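Local coordinates for protein putative alpha-L-fucosidase (Bacteroides thetaiotaomicron VPI-5482, PDB 3GZA) that probably hydrolyses alpha-L-fucosides, releasing L-fucose, at residues 388-393 with 414-419; 187-192 with 210-215. All coordinates share one frame; numbering follows the deposited sequence. Where two conformers were deposited one is given.

Contact 1 of 2, residues 388-393 with 414-419; sequences IEAKVN and EPVEAT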
loop_
_atom_site.group_PDB
_atom_site.type_symbol
_atom_site.label_atom_id
_atom_site.label_comp_id
_atom_site.label_asym_id
_atom_site.label_seq_id
_atom_site.Cartn_x
_atom_site.Cartn_y
_atom_site.Cartn_z
ATOM N N ILE A 388 -37.950 -5.122 -45.605
ATOM C CA ILE A 388 -37.211 -4.613 -46.752
ATOM C C ILE A 388 -37.576 -5.500 -47.934
ATOM O O ILE A 388 -37.572 -6.733 -47.829
ATOM C CB ILE A 388 -35.710 -4.592 -46.537
ATOM C CG1 ILE A 388 -35.364 -3.665 -45.351
ATOM C CG2 ILE A 388 -34.979 -4.146 -47.841
ATOM C CD1 ILE A 388 -33.959 -3.639 -45.021
ATOM N N GLU A 389 -37.955 -4.854 -49.030
ATOM C CA GLU A 389 -38.314 -5.523 -50.276
ATOM C C GLU A 389 -37.343 -5.111 -51.354
ATOM O O GLU A 389 -36.798 -4.019 -51.299
ATOM C CB GLU A 389 -39.713 -5.112 -50.720
ATOM C CG GLU A 389 -40.805 -5.614 -49.848
ATOM C CD GLU A 389 -42.124 -5.022 -50.267
ATOM O OE1 GLU A 389 -42.354 -3.842 -49.917
ATOM O OE2 GLU A 389 -42.911 -5.718 -50.936
ATOM N N ALA A 390 -37.123 -6.014 -52.305
ATOM C CA ALA A 390 -36.284 -5.760 -53.470
ATOM C C ALA A 390 -37.147 -5.909 -54.703
ATOM O O ALA A 390 -37.992 -6.814 -54.778
ATOM C CB ALA A 390 -35.120 -6.750 -53.519
ATOM N N LYS A 391 -36.973 -4.990 -55.645
ATOM C CA LYS A 391 -37.705 -5.061 -56.926
ATOM C C LYS A 391 -36.858 -5.906 -57.856
ATOM O O LYS A 391 -35.832 -5.451 -58.350
ATOM C CB LYS A 391 -37.973 -3.667 -57.498
ATOM C CG LYS A 391 -38.834 -3.698 -58.753
ATOM C CD LYS A 391 -39.030 -2.316 -59.371
ATOM C CE LYS A 391 -40.287 -1.607 -58.897
ATOM N NZ LYS A 391 -41.506 -2.106 -59.597
ATOM N N VAL A 392 -37.327 -7.132 -58.106
ATOM C CA VAL A 392 -36.611 -8.140 -58.873
ATOM C C VAL A 392 -37.482 -8.561 -60.061
ATOM O O VAL A 392 -38.605 -9.052 -59.887
ATOM C CB VAL A 392 -36.285 -9.349 -57.978
ATOM C CG1 VAL A 392 -35.568 -10.423 -58.769
ATOM C CG2 VAL A 392 -35.461 -8.915 -56.754
ATOM N N ASN A 393 -36.979 -8.326 -61.269
ATOM C CA ASN A 393 -37.732 -8.570 -62.490
ATOM C C ASN A 393 -39.059 -7.814 -62.501
ATOM O O ASN A 393 -40.089 -8.345 -62.948
ATOM C CB ASN A 393 -37.953 -10.064 -62.715
ATOM C CG ASN A 393 -36.664 -10.807 -62.883
ATOM O OD1 ASN A 393 -35.801 -10.401 -63.663
ATOM N ND2 ASN A 393 -36.516 -11.912 -62.160
ATOM N N GLU A 414 -29.730 -13.281 -48.877
ATOM C CA GLU A 414 -29.317 -13.967 -50.094
ATOM C C GLU A 414 -29.366 -12.935 -51.224
ATOM O O GLU A 414 -30.351 -12.220 -51.349
ATOM C CB GLU A 414 -30.241 -15.157 -50.347
ATOM C CG GLU A 414 -29.903 -16.003 -51.551
ATOM C CD GLU A 414 -28.594 -16.817 -51.419
ATOM O OE1 GLU A 414 -27.972 -16.850 -50.320
ATOM O OE2 GLU A 414 -28.225 -17.457 -52.448
ATOM N N PRO A 415 -28.307 -12.852 -52.049
ATOM C CA PRO A 415 -28.255 -11.806 -53.069
ATOM C C PRO A 415 -29.359 -11.869 -54.094
ATOM O O PRO A 415 -29.766 -12.955 -54.481
ATOM C CB PRO A 415 -26.921 -12.063 -53.780
ATOM C CG PRO A 415 -26.134 -12.841 -52.845
ATOM C CD PRO A 415 -27.111 -13.703 -52.109
ATOM N N VAL A 416 -29.811 -10.710 -54.546
ATOM C CA VAL A 416 -30.836 -10.620 -55.564
ATOM C C VAL A 416 -30.410 -9.570 -56.580
ATOM O O VAL A 416 -29.655 -8.665 -56.251
ATOM C CB VAL A 416 -32.231 -10.226 -54.985
ATOM C CG1 VAL A 416 -32.774 -11.325 -54.092
ATOM C CG2 VAL A 416 -32.160 -8.888 -54.242
ATOM N N GLU A 417 -30.862 -9.737 -57.821
ATOM C CA GLU A 417 -30.613 -8.781 -58.883
ATOM C C GLU A 417 -31.810 -7.864 -58.830
ATOM O O GLU A 417 -32.927 -8.269 -59.195
ATOM C CB GLU A 417 -30.512 -9.479 -60.243
ATOM C CG GLU A 417 -29.313 -10.380 -60.354
ATOM C CD GLU A 417 -28.009 -9.616 -60.243
ATOM O OE1 GLU A 417 -27.832 -8.602 -60.961
ATOM O OE2 GLU A 417 -27.160 -10.036 -59.435
ATOM N N ALA A 418 -31.567 -6.627 -58.416
ATOM C CA ALA A 418 -32.638 -5.695 -58.137
ATOM C C ALA A 418 -32.474 -4.348 -58.808
ATOM O O ALA A 418 -31.373 -3.929 -59.100
ATOM C CB ALA A 418 -32.714 -5.492 -56.573
ATOM N N THR A 419 -33.584 -3.662 -59.022
ATOM C CA THR A 419 -33.538 -2.297 -59.537
ATOM C C THR A 419 -33.849 -1.282 -58.425
ATOM O O THR A 419 -33.636 -0.088 -58.589
ATOM C CB THR A 419 -34.485 -2.111 -60.702
ATOM O OG1 THR A 419 -35.813 -2.485 -60.323
ATOM C CG2 THR A 419 -34.039 -2.980 -61.896
HETATM O O HOH W 1 -36.648 -5.152 -61.284
HETATM O O HOH W 2 -34.507 -6.707 -61.366
#
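Val392 lays CG1 and CG2 over the carbonyl oxygen of Glu417, with CG1 3.4 Å from Glu417 O. CG1 stands anti to the backbone N (chi1 179°) and CG2 lies beside that N; from there CG2 also meets Val416 CB at 3.9 Å, the two valine side chains crossing at about a right angle. Deeper in, Ala390 CB touches Val416 CG2 at 3.7 Å and faces Ala418 CB a little farther off. Small and beta-branched residues suit this place, where two strands from different antiparallel sheets of the C-terminal F5/8 type C-like domain come together, the axes of segments 388-392 and 415-418 being 55° apart and 5.6 Å at closest approach. At one end the chain turns a corner, and Thr419 N donates a nearly straight hydrogen bond of 3.0 Å to Lys391 O, almost along the C=O axis. The same oxygen receives a CA-H contact from Ala418. The aliphatic part of Lys391 passes obliquely over Thr419, its CD 3.4 Å from Thr419 OG1, before the chain bends and carries the amino group away. One water joins Thr419 OG1 to Lys391 O, the latter bond weak; a second accepts from Asn393 N and donates to Glu417 O, which is 3.1 Å from the water. Beyond the contact, Ala390 rests on Leu421 and Val392 on Gln397, strand neighbours in the sheet of 388-392. The chemistry is thus divided: methyl groups pack the sheets together, while at the corner one direct backbone bond and two waters link the polar atoms.

Contact 2 of 2, residues 187-192 with 210-215; sequences DPRADG and HNIDRA. With EDO (1,2-ethanediol), chain E.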
loop_
_atom_site.group_PDB
_atom_site.type_symbol
_atom_site.label_atom_id
_atom_site.label_comp_id
_atom_site.label_asym_id
_atom_site.label_seq_id
_atom_site.Cartn_x
_atom_site.Cartn_y
_atom_site.Cartn_z
ATOM N N ASP A 187 -23.263 -0.307 -4.063
ATOM C CA ASP A 187 -24.325 0.472 -3.463
ATOM C C ASP A 187 -23.734 1.492 -2.495
ATOM O O ASP A 187 -23.169 1.108 -1.489
ATOM C CB ASP A 187 -25.270 -0.511 -2.726
ATOM C CG ASP A 187 -26.431 0.145 -2.062
ATOM O OD1 ASP A 187 -26.513 1.405 -1.974
ATOM O OD2 ASP A 187 -27.345 -0.617 -1.591
ATOM N N PRO A 188 -23.899 2.796 -2.779
ATOM C CA PRO A 188 -23.285 3.801 -1.937
ATOM C C PRO A 188 -23.856 3.895 -0.549
ATOM O O PRO A 188 -23.261 4.580 0.284
ATOM C CB PRO A 188 -23.493 5.091 -2.745
ATOM C CG PRO A 188 -24.635 4.836 -3.588
ATOM C CD PRO A 188 -24.621 3.398 -3.919
ATOM N N ARG A 189 -24.998 3.267 -0.295
ATOM C CA ARG A 189 -25.630 3.257 1.021
ATOM C C ARG A 189 -25.098 2.081 1.835
ATOM O O ARG A 189 -25.435 1.929 3.005
ATOM C CB ARG A 189 -27.188 3.215 0.923
ATOM C CG ARG A 189 -27.792 4.610 0.534
ATOM C CD ARG A 189 -29.219 4.616 -0.045
ATOM N NE ARG A 189 -29.232 3.787 -1.237
ATOM C CZ ARG A 189 -28.655 4.119 -2.428
ATOM N NH1 ARG A 189 -28.120 5.298 -2.713
ATOM N NH2 ARG A 189 -28.653 3.249 -3.376
ATOM N N ALA A 190 -24.274 1.248 1.214
ATOM C CA ALA A 190 -23.742 0.030 1.848
ATOM C C ALA A 190 -22.264 -0.120 1.592
ATOM O O ALA A 190 -21.490 0.735 2.008
ATOM C CB ALA A 190 -24.534 -1.206 1.362
ATOM N N ASP A 191 -21.812 -1.154 0.879
ATOM C CA ASP A 191 -20.377 -1.352 0.743
ATOM C C ASP A 191 -19.686 -0.468 -0.304
ATOM O O ASP A 191 -18.442 -0.348 -0.356
ATOM C CB ASP A 191 -20.081 -2.788 0.359
ATOM C CG ASP A 191 -20.354 -3.780 1.458
ATOM O OD1 ASP A 191 -20.289 -3.414 2.652
ATOM O OD2 ASP A 191 -20.621 -4.956 1.066
ATOM N N GLY A 192 -20.477 0.061 -1.237
ATOM C CA GLY A 192 -19.903 0.813 -2.356
ATOM C C GLY A 192 -19.563 2.270 -2.039
ATOM O O GLY A 192 -20.175 2.895 -1.179
ATOM N N HIS A 210 -20.783 1.741 -13.547
ATOM C CA HIS A 210 -22.189 1.848 -13.210
ATOM C C HIS A 210 -22.287 1.505 -11.735
ATOM O O HIS A 210 -21.320 1.060 -11.138
ATOM C CB HIS A 210 -23.031 0.823 -14.005
ATOM C CG HIS A 210 -22.542 -0.573 -13.887
ATOM N ND1 HIS A 210 -23.176 -1.529 -13.132
ATOM C CD2 HIS A 210 -21.472 -1.189 -14.461
ATOM C CE1 HIS A 210 -22.515 -2.672 -13.235
ATOM N NE2 HIS A 210 -21.497 -2.505 -14.062
ATOM N N ASN A 211 -23.444 1.744 -11.137
ATOM C CA ASN A 211 -23.689 1.290 -9.770
ATOM C C ASN A 211 -25.170 0.946 -9.595
ATOM O O ASN A 211 -25.923 0.899 -10.573
ATOM C CB ASN A 211 -23.142 2.252 -8.726
ATOM C CG ASN A 211 -23.971 3.500 -8.563
ATOM O OD1 ASN A 211 -24.957 3.715 -9.280
ATOM N ND2 ASN A 211 -23.546 4.363 -7.638
ATOM N N ILE A 212 -25.608 0.683 -8.361
ATOM C CA ILE A 212 -26.979 0.294 -8.166
ATOM C C ILE A 212 -27.994 1.328 -8.568
ATOM O O ILE A 212 -29.145 1.021 -8.764
ATOM C CB ILE A 212 -27.195 -0.155 -6.675
ATOM C CG1 ILE A 212 -28.400 -1.057 -6.511
ATOM C CG2 ILE A 212 -27.222 1.072 -5.705
ATOM C CD1 ILE A 212 -28.330 -1.805 -5.201
ATOM N N ASP A 213 -27.584 2.587 -8.593
ATOM C CA ASP A 213 -28.496 3.708 -8.882
ATOM C C ASP A 213 -28.534 4.085 -10.352
ATOM O O ASP A 213 -29.549 4.618 -10.825
ATOM C CB ASP A 213 -28.058 4.961 -8.121
ATOM C CG ASP A 213 -28.177 4.815 -6.636
ATOM O OD1 ASP A 213 -29.095 4.103 -6.157
ATOM O OD2 ASP A 213 -27.330 5.394 -5.898
ATOM N N ARG A 214 -27.445 3.839 -11.053
ATOM C CA ARG A 214 -27.274 4.332 -12.403
ATOM C C ARG A 214 -26.305 3.578 -13.275
ATOM O O ARG A 214 -25.199 3.239 -12.850
ATOM C CB ARG A 214 -26.765 5.787 -12.278
ATOM C CG ARG A 214 -26.520 6.479 -13.598
ATOM C CD ARG A 214 -25.987 7.852 -13.376
ATOM N NE ARG A 214 -25.414 8.481 -14.562
ATOM C CZ ARG A 214 -24.802 9.659 -14.542
ATOM N NH1 ARG A 214 -24.757 10.396 -13.444
ATOM N NH2 ARG A 214 -24.279 10.159 -15.647
ATOM N N ALA A 215 -26.698 3.359 -14.531
ATOM C CA ALA A 215 -25.832 2.835 -15.583
ATOM C C ALA A 215 -26.191 3.622 -16.846
ATOM O O ALA A 215 -27.359 3.692 -17.225
ATOM C CB ALA A 215 -26.068 1.382 -15.839
HETATM C C1 EDO E . -25.557 8.307 -0.650
HETATM O O1 EDO E . -26.493 7.444 -1.323
HETATM C C2 EDO E . -24.794 7.574 0.437
HETATM O O2 EDO E . -25.381 7.847 1.734
#
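Arg189 and Asp213 reach toward each other tip to tip, joining two loops that follow neighbouring parallel strands of the TIM-barrel-like domain. In the arginine conformer given, one of two, the guanidinium grips the carboxylate end-on with two nitrogens, one to each oxygen, the two planes 39° apart. Arg189 NH1 meets the syn lone pair of Asp213 OD2 at 3.3 Å and nearly in the guanidinium plane, whereas NH2 makes the shorter bond to Asp213 OD1, 2.9 Å, with that oxygen tilted from the plane. Asp213 OD1 also pairs with Arg244, so two arginines share this carboxylate and would probably stabilise its charge.

Each loop is shaped by an Asx turn. In the type I turn from Asp187 to Ala190, Asp187 CG lies anti to the backbone N (chi1 -179°), and OD1 accepts from Arg189 N from above the carboxylate plane; the same oxygen adds a purely electrostatic attraction to Arg189 NH2. In the other loop, Asn211 OD1 takes the backbone N-H groups of both Asp213 and Arg214. Pro188, whose fixed phi suits the second position of such a turn, points CG at Asp213 OD2, 3.6 Å away. Ile212 supplies the apolar part: its CG2 lies 3.7 Å from Asp187 CA and against Pro188 CD, the isoleucine side chain crossing the proline obliquely. At the guanidinium edge, Arg189 NH1 makes a weak 3.0 Å hydrogen bond to O1 of an ethanediol, probably from the crystallisation liquor.

From the N terminus, the chain reaches contact 2 first: after strand 178-181 it enters the loop 187-192, continues through helix 196-202 and strand 207-209, and returns at 210-215, closing a loop that holds this helix and strand, part of a beta-alpha-beta unit of the TIM-barrel-like domain. It then completes the barrel and runs through helix 327-344 into the C-terminal beta domain. There contact 1 closes a second loop, from strand 383-392 by way of 395-402 to 409-418, tying together the two four-stranded sheets. The contacts follow in series, neither nesting nor crossing, on opposite sides of the chain's centre, with their own centres about 51 Å apart; each lies within its own domain.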